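Substrate binding periplasmic protein (Ralstonia solanacearum, PDB 3LOP) probably captures leucine or a related amino acid in the periplasm, between two lobes, for delivery to a membrane transporter. Local coordinates at residues Glu59-Asn64 / Glu87-Glu92; Val81-Val86 / Pro105-Ser110; Leu100-Pro105 / Pro116-Ile121; Ala123-Glu128 / Gly227-Asp232; Leu147-Ala152 / Gly203-Pro208. One frame throughout, in Å; residues are numbered along the deposited sequence.

Contact 1 (Glu59-Asn64 / Glu87-Glu92); sequences EQTVRN and EALMRE
Helix 58-71 meets helix 83-91 through Val62 and Leu89, whose CA atoms lie 5.8 Å apart, with the axes of the short segments 59-64 and 87-91 9.2 Å from each other and inclined by 56°. Leu89 reaches across with both methyls. Its chi1 of -69° sets CG anti to the carbonyl carbon, and from there the two branches divide: CD1 comes to 3.9 Å from Thr61 CG2, while CD2 settles against the backbone, 3.9 Å from Val62 CA. The Thr61 and Leu89 side chains cross at about a right angle. The two helices belong to the lobe built on the five-stranded parallel sheet of this periplasmic binding protein fold, flanking strand 74-78 along the chain. Val62 packs in two directions. On one side it makes apolar contact, CG2 lying 4.0 Å from Ala88 CB; on the other, both of its methyls lie against the carboxylate oxygens of the exposed Glu92. That acidic chain, extended beyond CG, crosses Val62 at about a right angle and carries its carboxylate over the valine, OE1 3.6 Å from Val62 CG1. No hydrogen bond links the segments. Val94, on helix 94-98, touches both Val62 and Leu89.

Contact 2 (Val81-Val86 / Pro105-Ser110); sequences VGTANV and PATGAS. With LEU (leucine), chain B.
Thr107 faces Thr83 across one wall of the leucine pocket, where the loop after strand 102-103 lies beside the start of helix 83-91, within the sheet-and-helix lobe of a periplasmic binding protein. Thr107 CB is 3.7 Å from Thr83 OG1. From CB the side chain forks. OG1, anti to the backbone N (chi1 156°), lies 2.8 Å from Thr83 OG1 at hydrogen-bonding distance; either hydroxyl could donate, and the place of Thr83 OG1 is less certain because the model sets it too close to the ligand. The same Thr107 OG1 accepts from Ala109 N at 3.1 Å, closing an ST turn that ties the side chain to its own loop. CG2, the other branch, takes the crowded position between N and carbonyl carbon and reaches 3.9 Å from Val86 CG2, the two side chains lying alongside and running opposite ways. Beside this pair Thr83 CG2 packs on Ala109 CB, and Val81 CG2 on Ala106 CB. Gly82 is the N-cap residue, and a side chain there would be jammed against the preceding carbonyl O. Gln18 and Arg285 also hydrogen-bond the ligand, and Ala106 belongs to the magnesium site as well. On the amino side of the bound leucine, its N donates to Ala106 O at 2.7 Å, while Val81 CG1 lies 3.6 Å from that nitrogen.

Contact 3 (Leu100-Pro105 / Pro116-Ile121); sequences LPLVGP and PLVFPI
Phe119 and Ile121 come to the 100-105 segment through similar first torsions: each sets its gamma carbon, CG or CG1, anti to the carbonyl carbon (chi1 -64° in Phe119). The Phe119 ring then has CE1 at 3.8 Å from Pro101 CB, an oblique approach, and Leu102 O at its edge, in the ring plane. In Ile121 a second torsion of 176° extends the chain, bringing CD1 to 4.1 Å from Val103 CG1 and against Gly104 CA. Between these groups the backbones run parallel, Leu102 paired with Val118 and Val103 with Phe119. Leu102 N donates to Leu117 O at 2.7 Å, Phe119 N to Leu102 O at 2.8 Å, and Gly104 N to Phe119 O at 2.9 Å. Leu102 and Val118 share one face of the sheet, with Pro105 CG 3.9 Å from Val118 CG1. Val103 and Phe119 occupy the other, covered by Leu316 of helix 309-317. Outside the segments the Phe119 ring also makes a cation-pi contact with Arg335 and an edge-to-face one with Phe332. Strand 118-119 is an edge strand of the five-stranded parallel sheet, and strand 74-78 pairs with the far side of strand 102-103. The chemistry implies a graded junction: direct backbone bonds are followed by one water-bridged link, Pro105 O to Ile121 N, where the strands end.

Contact 4 (Ala123-Glu128 / Gly227-Asp232); sequences ASYQQE and GLSSID. With LEU (leucine), chain B.
The Tyr125 ring carries Leu228 on one face: CD1 stands 3.9 Å from the ring centroid and only 8° off the normal, a CH-pi contact over the centre. At the ring's edge, near its plane, lie Ser229 OG and Glu128 OE2. The bound leucine also comes to the edge on the hydroxyl side, though its fit there is too close to be trusted. Leu228 CD2 adds a contact at 3.8 Å to Tyr125 CD1. The second flat group, the carboxylate of Glu128 at the end of a chain extended beyond CG, grips the turn with both oxygens. OE1 takes Ser229 N at 2.8 Å on its syn lone pair, although the N-H is bent to 131°; OE2 accepts from Ser229 OG at 2.7 Å, met on the syn side but 30° out of the carboxylate plane. The turn is a type I beta turn, Leu228 to Ile231, and it faces the first turn of helix 125-138. Ser230 CB sits 3.8 Å from Tyr125 OH, both residues lining the leucine pocket, and Tyr125 belongs to the magnesium site with Ala106 and Lys122. The buried carboxylate thus holds Ser229 by backbone and hydroxyl together; a water at OE1, and Lys122 NZ weakly bonded to Ser229 OG, may partly offset its negative charge.

Contact 5 (Leu147-Ala152 / Gly203-Pro208); sequences LYQEDA and GATAEP
Leu147, Tyr148 and Gln149 meet Gly203 in the close part of this contact, a parallel pairing in which Gly203 N donates to Leu147 O at 2.8 Å and Gln149 N to Gly203 O at 3.2 Å. Tyr148 CA also makes a CA-H...O contact to that glycine oxygen. Leu147 CD2 adds apolar packing, 4.2 Å from Ala204 CB. Strands 144-149 and 199-203 are the two inner strands of the four-stranded sheet in the second lobe, and the pairing ends where the glycine leads into helix 206-218. Beyond it the segments part and the contact thins to the end of one side chain. Gln149 has CG anti to the backbone N (chi1 -177°) and is extended beyond CG. Its OE1 comes to 3.5 Å from CG2 of Thr205, a residue of the leucine pocket; OE1 also forms a hydrogen bond with Tyr178 OH. NE2 turns back to its own segment, reaching Asp151 OD1 at 3.1 Å from above the carboxylate plane. Asp151, partly exposed, also caps Leu153 N and forms a salt bridge with Arg180. Backbone bonds therefore join the strands directly, whereas at the loose end Asp151 and Tyr178 fix the Gln149 amide, and the tyrosine hydroxyl, which also bonds Thr205 N, links the two segments indirectly.

Contacts 1, 2 and 3 lie in the lobe with the five-stranded sheet, contacts 4 and 5 in the one with the four-stranded sheet, and the leucine site falls between them. Contacts 2 and 4, with centres 11 Å apart, both touch the ligand and are joined by a probable hydrogen bond, Tyr125 N to Gly108 O at 2.9 Å. Contact 5 meets contact 4 through Ser230 OG and Ala204 O, 2.7 Å apart, and meets contact 2 where Ala152 CB packs 3.5 Å from Thr83 CG2. Contact 1 shares helix 83-91 with contact 2, and its Met90, a selenomethionine, packs on Val118 of contact 3. Contacts 3 and 5 are the farthest apart, about 23 Å between centres.

Contact 1 (Glu59-Asn64 / Glu87-Glu92)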
# COMPACT_ATOMS: atom_id res chain seq x y z
N GLU A 59 17.65 -3.35 6.48
CA GLU A 59 18.99 -2.87 6.16
C GLU A 59 19.25 -2.84 4.66
O GLU A 59 20.00 -1.98 4.17
CB GLU A 59 20.06 -3.75 6.83
CG GLU A 59 20.08 -3.66 8.35
CD GLU A 59 21.27 -4.39 8.95
OE1 GLU A 59 22.42 -3.99 8.64
OE2 GLU A 59 21.07 -5.35 9.72
N GLN A 60 18.64 -3.76 3.92
CA GLN A 60 18.84 -3.81 2.48
C GLN A 60 18.09 -2.68 1.78
O GLN A 60 18.53 -2.19 0.75
CB GLN A 60 18.40 -5.16 1.91
CG GLN A 60 18.93 -5.43 0.51
CD GLN A 60 20.45 -5.38 0.44
OE1 GLN A 60 21.14 -6.12 1.14
NE2 GLN A 60 20.98 -4.50 -0.40
N THR A 61 16.96 -2.25 2.35
CA THR A 61 16.21 -1.15 1.76
C THR A 61 17.11 0.09 1.86
O THR A 61 17.27 0.85 0.90
CB THR A 61 14.89 -0.87 2.51
OG1 THR A 61 14.04 -2.01 2.43
CG2 THR A 61 14.18 0.34 1.91
N VAL A 62 17.71 0.26 3.04
CA VAL A 62 18.61 1.39 3.28
C VAL A 62 19.78 1.36 2.30
O VAL A 62 20.07 2.37 1.66
CB VAL A 62 19.15 1.36 4.73
CG1 VAL A 62 20.28 2.36 4.89
CG2 VAL A 62 18.02 1.69 5.71
N ARG A 63 20.45 0.22 2.18
CA ARG A 63 21.58 0.12 1.28
C ARG A 63 21.17 0.35 -0.18
O ARG A 63 21.85 1.07 -0.91
CB ARG A 63 22.27 -1.25 1.41
CG ARG A 63 23.06 -1.41 2.71
CD ARG A 63 24.03 -2.58 2.63
NE ARG A 63 23.36 -3.88 2.61
CZ ARG A 63 22.81 -4.45 3.67
NH1 ARG A 63 22.85 -3.84 4.85
NH2 ARG A 63 22.21 -5.63 3.56
N ASN A 64 20.06 -0.25 -0.59
CA ASN A 64 19.58 -0.09 -1.95
C ASN A 64 19.34 1.36 -2.32
O ASN A 64 19.82 1.84 -3.34
CB ASN A 64 18.27 -0.86 -2.16
CG ASN A 64 18.47 -2.34 -2.35
OD1 ASN A 64 19.60 -2.84 -2.35
ND2 ASN A 64 17.38 -3.06 -2.54
N GLU A 87 10.52 3.65 7.71
CA GLU A 87 10.92 4.36 8.92
C GLU A 87 12.44 4.34 9.08
O GLU A 87 13.02 5.27 9.64
CB GLU A 87 10.22 3.77 10.16
CG GLU A 87 8.71 3.99 10.12
CD GLU A 87 8.00 3.57 11.40
OE1 GLU A 87 8.54 2.73 12.14
OE2 GLU A 87 6.89 4.08 11.65
N ALA A 88 13.09 3.29 8.57
CA ALA A 88 14.55 3.21 8.65
C ALA A 88 15.15 4.24 7.68
O ALA A 88 16.14 4.91 8.00
CB ALA A 88 15.03 1.81 8.29
N LEU A 89 14.55 4.38 6.50
CA LEU A 89 15.05 5.37 5.54
C LEU A 89 14.96 6.76 6.15
O LEU A 89 15.83 7.60 5.92
CB LEU A 89 14.22 5.34 4.25
CG LEU A 89 14.36 4.10 3.36
CD1 LEU A 89 13.38 4.19 2.20
CD2 LEU A 89 15.78 3.99 2.85
N MSE A 90 13.91 7.01 6.92
CA MSE A 90 13.72 8.31 7.55
C MSE A 90 14.69 8.47 8.73
O MSE A 90 15.46 9.42 8.79
CB MSE A 90 12.27 8.45 8.05
CG MSE A 90 11.22 8.31 6.95
SE MSE A 90 9.39 8.61 7.54
CE MSE A 90 9.11 7.02 8.57
N ARG A 91 14.64 7.52 9.65
CA ARG A 91 15.48 7.53 10.84
C ARG A 91 16.97 7.61 10.55
O ARG A 91 17.69 8.38 11.19
CB ARG A 91 15.19 6.29 11.69
CG ARG A 91 15.98 6.21 12.98
CD ARG A 91 15.75 4.88 13.69
NE ARG A 91 14.33 4.59 13.88
CZ ARG A 91 13.64 3.69 13.19
NH1 ARG A 91 14.24 2.96 12.26
NH2 ARG A 91 12.35 3.51 13.44
N GLU A 92 17.43 6.82 9.60
CA GLU A 92 18.85 6.79 9.26
C GLU A 92 19.28 7.94 8.34
O GLU A 92 20.45 8.03 7.96
CB GLU A 92 19.21 5.43 8.65
CG GLU A 92 19.05 4.30 9.66
CD GLU A 92 19.37 2.94 9.09
OE1 GLU A 92 20.44 2.80 8.47
OE2 GLU A 92 18.55 2.01 9.28

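Contact 2 (Val81-Val86 / Pro105-Ser110)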
# COMPACT_ATOMS: atom_id res chain seq x y z
N VAL A 81 8.15 -0.64 0.22
CA VAL A 81 7.27 -1.50 1.00
C VAL A 81 7.77 -1.75 2.42
O VAL A 81 8.96 -1.96 2.64
CB VAL A 81 7.09 -2.87 0.30
CG1 VAL A 81 6.28 -3.81 1.17
CG2 VAL A 81 6.43 -2.68 -1.05
N GLY A 82 6.84 -1.73 3.37
CA GLY A 82 7.19 -1.98 4.76
C GLY A 82 7.31 -0.76 5.64
O GLY A 82 8.15 0.11 5.40
N THR A 83 6.46 -0.69 6.66
CA THR A 83 6.50 0.43 7.59
C THR A 83 7.89 0.53 8.21
O THR A 83 8.45 1.63 8.30
CB THR A 83 5.45 0.25 8.72
OG1 THR A 83 4.14 0.38 8.16
CG2 THR A 83 5.62 1.30 9.80
N ALA A 84 8.44 -0.60 8.64
CA ALA A 84 9.76 -0.60 9.26
C ALA A 84 10.83 -0.16 8.27
O ALA A 84 11.79 0.53 8.63
CB ALA A 84 10.09 -1.99 9.81
N ASN A 85 10.67 -0.57 7.01
CA ASN A 85 11.64 -0.23 5.97
C ASN A 85 11.67 1.27 5.70
O ASN A 85 12.74 1.87 5.64
CB ASN A 85 11.31 -0.99 4.69
CG ASN A 85 11.37 -2.50 4.88
OD1 ASN A 85 12.29 -3.17 4.40
ND2 ASN A 85 10.39 -3.03 5.59
N VAL A 86 10.51 1.88 5.56
CA VAL A 86 10.46 3.31 5.30
C VAL A 86 10.92 4.10 6.52
O VAL A 86 11.63 5.09 6.40
CB VAL A 86 9.05 3.77 4.90
CG1 VAL A 86 9.04 5.28 4.69
CG2 VAL A 86 8.61 3.06 3.63
N PRO A 105 4.84 6.01 -0.55
CA PRO A 105 5.35 4.84 0.17
C PRO A 105 4.18 3.85 0.28
O PRO A 105 3.04 4.26 0.54
CB PRO A 105 5.77 5.41 1.52
CG PRO A 105 4.91 6.65 1.67
CD PRO A 105 4.92 7.22 0.28
N ALA A 106 4.46 2.57 0.06
CA ALA A 106 3.41 1.55 0.09
C ALA A 106 2.93 1.14 1.48
O ALA A 106 2.55 -0.02 1.70
CB ALA A 106 3.89 0.32 -0.69
N THR A 107 2.92 2.09 2.40
CA THR A 107 2.46 1.86 3.76
C THR A 107 1.69 3.09 4.22
O THR A 107 2.06 4.21 3.88
CB THR A 107 3.65 1.61 4.73
OG1 THR A 107 3.25 1.95 6.07
CG2 THR A 107 4.85 2.45 4.33
N GLY A 108 0.62 2.87 4.98
CA GLY A 108 -0.17 3.98 5.46
C GLY A 108 0.11 4.32 6.91
O GLY A 108 -0.73 4.90 7.60
N ALA A 109 1.31 3.98 7.39
CA ALA A 109 1.68 4.26 8.77
C ALA A 109 1.55 5.74 9.09
O ALA A 109 1.73 6.60 8.23
CB ALA A 109 3.11 3.79 9.03
N SER A 110 1.26 6.04 10.36
CA SER A 110 1.09 7.43 10.79
C SER A 110 2.36 8.25 10.64
O SER A 110 2.31 9.47 10.49
CB SER A 110 0.63 7.46 12.25
OG SER A 110 1.57 6.85 13.12
N LEU B . 3.99 -1.82 3.12
CA LEU B . 3.59 -3.18 3.59
C LEU B . 2.69 -3.84 2.56
O LEU B . 2.61 -5.08 2.60
CB LEU B . 2.85 -3.05 4.91
CG LEU B . 3.69 -2.14 5.79
CD1 LEU B . 2.84 -1.25 6.58
CD2 LEU B . 4.57 -2.95 6.67
OXT LEU B . 2.10 -3.10 1.75

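Contact 3 (Leu100-Pro105 / Pro116-Ile121)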
# COMPACT_ATOMS: atom_id res chain seq x y z
N LEU A 100 16.31 13.09 -1.71
CA LEU A 100 15.44 12.32 -2.60
C LEU A 100 14.02 12.15 -2.09
O LEU A 100 13.80 11.53 -1.05
CB LEU A 100 16.06 10.94 -2.83
CG LEU A 100 15.44 10.08 -3.93
CD1 LEU A 100 15.73 10.71 -5.28
CD2 LEU A 100 16.02 8.67 -3.87
N PRO A 101 13.04 12.70 -2.81
CA PRO A 101 11.65 12.55 -2.36
C PRO A 101 11.15 11.12 -2.55
O PRO A 101 11.47 10.47 -3.55
CB PRO A 101 10.90 13.55 -3.23
CG PRO A 101 11.69 13.58 -4.50
CD PRO A 101 13.12 13.57 -4.00
N LEU A 102 10.40 10.64 -1.57
CA LEU A 102 9.82 9.30 -1.62
C LEU A 102 8.33 9.51 -1.87
O LEU A 102 7.60 9.94 -0.99
CB LEU A 102 10.04 8.56 -0.30
CG LEU A 102 9.21 7.29 -0.05
CD1 LEU A 102 9.25 6.39 -1.26
CD2 LEU A 102 9.73 6.57 1.18
N VAL A 103 7.90 9.21 -3.09
CA VAL A 103 6.51 9.39 -3.48
C VAL A 103 5.71 8.10 -3.35
O VAL A 103 6.12 7.06 -3.86
CB VAL A 103 6.40 9.91 -4.93
CG1 VAL A 103 4.94 10.03 -5.34
CG2 VAL A 103 7.09 11.27 -5.04
N GLY A 104 4.59 8.19 -2.65
CA GLY A 104 3.73 7.03 -2.49
C GLY A 104 4.27 5.83 -1.75
O GLY A 104 4.19 4.72 -2.27
N PRO A 105 4.84 6.01 -0.55
CA PRO A 105 5.35 4.84 0.17
C PRO A 105 4.18 3.85 0.28
O PRO A 105 3.04 4.26 0.54
CB PRO A 105 5.77 5.41 1.52
CG PRO A 105 4.91 6.65 1.67
CD PRO A 105 4.92 7.22 0.28
N PRO A 116 9.72 15.70 5.69
CA PRO A 116 9.64 16.60 4.54
C PRO A 116 9.88 15.96 3.17
O PRO A 116 9.43 16.49 2.15
CB PRO A 116 10.68 17.67 4.87
CG PRO A 116 11.69 16.92 5.68
CD PRO A 116 10.80 16.11 6.60
N LEU A 117 10.58 14.83 3.14
CA LEU A 117 10.86 14.16 1.88
C LEU A 117 9.94 12.98 1.57
O LEU A 117 10.08 12.34 0.53
CB LEU A 117 12.32 13.70 1.83
CG LEU A 117 13.31 14.85 1.59
CD1 LEU A 117 14.74 14.34 1.70
CD2 LEU A 117 13.06 15.45 0.22
N VAL A 118 9.00 12.69 2.47
CA VAL A 118 8.08 11.58 2.24
C VAL A 118 6.71 12.13 1.86
O VAL A 118 6.14 12.96 2.56
CB VAL A 118 7.96 10.69 3.49
CG1 VAL A 118 7.03 9.52 3.21
CG2 VAL A 118 9.34 10.16 3.87
N PHE A 119 6.19 11.65 0.73
CA PHE A 119 4.90 12.09 0.21
C PHE A 119 3.87 10.98 0.13
O PHE A 119 3.67 10.37 -0.93
CB PHE A 119 5.09 12.71 -1.18
CG PHE A 119 5.94 13.95 -1.19
CD1 PHE A 119 7.33 13.87 -1.11
CD2 PHE A 119 5.35 15.21 -1.24
CE1 PHE A 119 8.11 15.03 -1.10
CE2 PHE A 119 6.12 16.37 -1.23
CZ PHE A 119 7.50 16.28 -1.15
N PRO A 120 3.19 10.69 1.25
CA PRO A 120 2.17 9.64 1.26
C PRO A 120 0.99 10.04 0.39
O PRO A 120 0.55 11.19 0.42
CB PRO A 120 1.80 9.54 2.74
CG PRO A 120 2.00 10.95 3.23
CD PRO A 120 3.30 11.34 2.57
N ILE A 121 0.47 9.09 -0.38
CA ILE A 121 -0.66 9.36 -1.24
C ILE A 121 -1.96 8.81 -0.66
O ILE A 121 -2.89 9.56 -0.37
CB ILE A 121 -0.45 8.75 -2.65
CG1 ILE A 121 0.69 9.48 -3.36
CG2 ILE A 121 -1.74 8.84 -3.46
CD1 ILE A 121 1.05 8.90 -4.72
O HOH W 1 0.80 6.29 -0.48

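Contact 4 (Ala123-Glu128 / Gly227-Asp232)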
# COMPACT_ATOMS: atom_id res chain seq x y z
N ALA A 123 -4.93 7.17 1.73
CA ALA A 123 -5.47 7.45 3.06
C ALA A 123 -4.72 6.52 4.01
O ALA A 123 -4.35 5.41 3.64
CB ALA A 123 -6.97 7.15 3.09
N SER A 124 -4.50 7.00 5.23
CA SER A 124 -3.72 6.27 6.24
C SER A 124 -4.37 5.05 6.89
O SER A 124 -5.57 4.83 6.78
CB SER A 124 -3.34 7.24 7.36
OG SER A 124 -4.48 7.51 8.18
N TYR A 125 -3.55 4.26 7.57
CA TYR A 125 -4.03 3.08 8.27
C TYR A 125 -5.02 3.49 9.36
O TYR A 125 -6.01 2.79 9.60
CB TYR A 125 -2.89 2.31 8.94
CG TYR A 125 -1.97 1.56 8.00
CD1 TYR A 125 -2.42 1.09 6.77
CD2 TYR A 125 -0.66 1.26 8.38
CE1 TYR A 125 -1.60 0.34 5.94
CE2 TYR A 125 0.17 0.52 7.56
CZ TYR A 125 -0.30 0.06 6.34
OH TYR A 125 0.52 -0.67 5.52
N GLN A 126 -4.75 4.61 10.02
CA GLN A 126 -5.65 5.07 11.07
C GLN A 126 -7.02 5.40 10.49
O GLN A 126 -8.05 5.12 11.12
CB GLN A 126 -5.08 6.29 11.79
CG GLN A 126 -5.83 6.66 13.07
CD GLN A 126 -5.86 5.53 14.08
OE1 GLN A 126 -4.81 5.03 14.50
NE2 GLN A 126 -7.06 5.12 14.49
N GLN A 127 -7.05 5.99 9.30
CA GLN A 127 -8.33 6.31 8.67
C GLN A 127 -9.06 5.01 8.35
O GLN A 127 -10.27 4.92 8.54
CB GLN A 127 -8.12 7.11 7.38
CG GLN A 127 -7.58 8.51 7.59
CD GLN A 127 -7.51 9.29 6.29
OE1 GLN A 127 -8.52 9.78 5.79
NE2 GLN A 127 -6.31 9.39 5.73
N GLU A 128 -8.32 4.01 7.87
CA GLU A 128 -8.90 2.71 7.54
C GLU A 128 -9.48 2.06 8.79
O GLU A 128 -10.61 1.57 8.79
CB GLU A 128 -7.83 1.77 6.97
CG GLU A 128 -7.29 2.13 5.59
CD GLU A 128 -6.33 1.07 5.08
OE1 GLU A 128 -6.71 -0.12 5.07
OE2 GLU A 128 -5.19 1.42 4.69
N GLY A 227 -9.27 -6.25 7.28
CA GLY A 227 -7.86 -5.94 7.39
C GLY A 227 -7.42 -4.70 6.64
O GLY A 227 -8.20 -4.08 5.91
N LEU A 228 -6.16 -4.33 6.83
CA LEU A 228 -5.57 -3.15 6.20
C LEU A 228 -5.35 -3.30 4.70
O LEU A 228 -5.32 -4.41 4.17
CB LEU A 228 -4.23 -2.83 6.87
CG LEU A 228 -4.28 -2.40 8.34
CD1 LEU A 228 -2.86 -2.28 8.89
CD2 LEU A 228 -5.02 -1.08 8.46
N SER A 229 -5.17 -2.17 4.03
CA SER A 229 -4.94 -2.14 2.58
C SER A 229 -3.60 -2.75 2.19
O SER A 229 -3.24 -2.78 1.01
CB SER A 229 -5.03 -0.70 2.06
OG SER A 229 -4.03 0.12 2.64
N SER A 230 -2.86 -3.22 3.18
CA SER A 230 -1.59 -3.88 2.94
C SER A 230 -1.91 -5.29 2.43
O SER A 230 -1.03 -6.01 1.96
CB SER A 230 -0.78 -3.97 4.24
OG SER A 230 -1.57 -4.50 5.29
N ILE A 231 -3.18 -5.65 2.52
CA ILE A 231 -3.66 -6.96 2.08
C ILE A 231 -4.55 -6.83 0.84
O ILE A 231 -5.71 -6.44 0.94
CB ILE A 231 -4.47 -7.64 3.20
CG1 ILE A 231 -3.61 -7.77 4.45
CG2 ILE A 231 -4.96 -9.00 2.73
CD1 ILE A 231 -4.39 -8.09 5.71
N ASP A 232 -4.00 -7.14 -0.32
CA ASP A 232 -4.74 -7.06 -1.57
C ASP A 232 -5.82 -8.16 -1.55
O ASP A 232 -5.50 -9.34 -1.49
CB ASP A 232 -3.78 -7.29 -2.74
CG ASP A 232 -4.41 -7.02 -4.09
OD1 ASP A 232 -5.55 -7.47 -4.31
OD2 ASP A 232 -3.76 -6.35 -4.92
N LEU B . 3.99 -1.82 3.12
CA LEU B . 3.59 -3.18 3.59
C LEU B . 2.69 -3.84 2.56
O LEU B . 2.61 -5.08 2.60
CB LEU B . 2.85 -3.05 4.91
CG LEU B . 3.69 -2.14 5.79
CD1 LEU B . 2.84 -1.25 6.58
CD2 LEU B . 4.57 -2.95 6.67
OXT LEU B . 2.10 -3.10 1.75
O HOH W 2 -8.35 -2.21 4.02

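Contact 5 (Leu147-Ala152 / Gly203-Pro208)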
# COMPACT_ATOMS: atom_id res chain seq x y z
N LEU A 147 -4.77 -9.80 14.60
CA LEU A 147 -3.58 -10.52 14.17
C LEU A 147 -2.63 -9.39 13.83
O LEU A 147 -2.99 -8.52 13.03
CB LEU A 147 -3.84 -11.34 12.91
CG LEU A 147 -2.56 -11.91 12.27
CD1 LEU A 147 -2.00 -13.02 13.15
CD2 LEU A 147 -2.85 -12.43 10.88
N TYR A 148 -1.43 -9.37 14.41
CA TYR A 148 -0.50 -8.29 14.11
C TYR A 148 0.93 -8.75 13.85
O TYR A 148 1.41 -9.71 14.46
CB TYR A 148 -0.49 -7.25 15.23
CG TYR A 148 0.07 -7.74 16.55
CD1 TYR A 148 -0.70 -8.51 17.43
CD2 TYR A 148 1.38 -7.43 16.93
CE1 TYR A 148 -0.18 -8.94 18.65
CE2 TYR A 148 1.90 -7.86 18.14
CZ TYR A 148 1.12 -8.61 19.00
OH TYR A 148 1.62 -9.04 20.20
N GLN A 149 1.60 -8.06 12.94
CA GLN A 149 2.98 -8.37 12.62
C GLN A 149 3.86 -7.89 13.77
O GLN A 149 3.64 -6.80 14.31
CB GLN A 149 3.38 -7.70 11.31
CG GLN A 149 4.78 -8.03 10.82
CD GLN A 149 4.98 -7.67 9.36
OE1 GLN A 149 4.57 -8.41 8.47
NE2 GLN A 149 5.58 -6.52 9.11
N GLU A 150 4.84 -8.69 14.14
CA GLU A 150 5.72 -8.35 15.26
C GLU A 150 6.79 -7.31 14.90
O GLU A 150 7.99 -7.60 14.92
CB GLU A 150 6.37 -9.62 15.81
CG GLU A 150 7.03 -9.43 17.16
CD GLU A 150 7.28 -10.75 17.86
OE1 GLU A 150 7.92 -11.64 17.25
OE2 GLU A 150 6.84 -10.90 19.02
N ASP A 151 6.33 -6.11 14.58
CA ASP A 151 7.19 -4.99 14.23
C ASP A 151 6.35 -3.72 14.13
O ASP A 151 5.21 -3.69 14.61
CB ASP A 151 7.95 -5.27 12.92
CG ASP A 151 7.11 -5.00 11.68
OD1 ASP A 151 5.87 -5.00 11.77
OD2 ASP A 151 7.72 -4.81 10.60
N ALA A 152 6.90 -2.68 13.51
CA ALA A 152 6.18 -1.41 13.38
C ALA A 152 4.77 -1.51 12.79
O ALA A 152 3.87 -0.79 13.22
CB ALA A 152 7.02 -0.43 12.56
N GLY A 203 -3.78 -6.94 10.90
CA GLY A 203 -2.77 -5.91 10.76
C GLY A 203 -1.55 -6.67 10.29
O GLY A 203 -0.56 -6.80 11.02
N ALA A 204 -1.62 -7.17 9.06
CA ALA A 204 -0.57 -7.98 8.50
C ALA A 204 -0.34 -7.75 7.01
O ALA A 204 -1.03 -6.96 6.37
CB ALA A 204 -0.91 -9.45 8.72
N THR A 205 0.65 -8.45 6.48
CA THR A 205 0.98 -8.37 5.07
C THR A 205 0.24 -9.49 4.34
O THR A 205 -0.36 -10.37 4.97
CB THR A 205 2.50 -8.49 4.85
OG1 THR A 205 2.99 -9.66 5.52
CG2 THR A 205 3.21 -7.26 5.41
N ALA A 206 0.29 -9.46 3.01
CA ALA A 206 -0.42 -10.41 2.17
C ALA A 206 -0.30 -11.90 2.49
O ALA A 206 -1.32 -12.56 2.72
CB ALA A 206 -0.05 -10.17 0.71
N GLU A 207 0.92 -12.44 2.50
CA GLU A 207 1.10 -13.87 2.73
C GLU A 207 0.63 -14.36 4.10
O GLU A 207 -0.13 -15.32 4.18
CB GLU A 207 2.56 -14.27 2.50
CG GLU A 207 2.78 -15.77 2.60
CD GLU A 207 4.17 -16.20 2.16
OE1 GLU A 207 5.16 -15.71 2.73
OE2 GLU A 207 4.27 -17.05 1.24
N PRO A 208 1.08 -13.72 5.19
CA PRO A 208 0.60 -14.20 6.49
C PRO A 208 -0.92 -14.04 6.63
O PRO A 208 -1.59 -14.87 7.23
CB PRO A 208 1.39 -13.34 7.50
CG PRO A 208 1.76 -12.12 6.71
CD PRO A 208 2.11 -12.68 5.36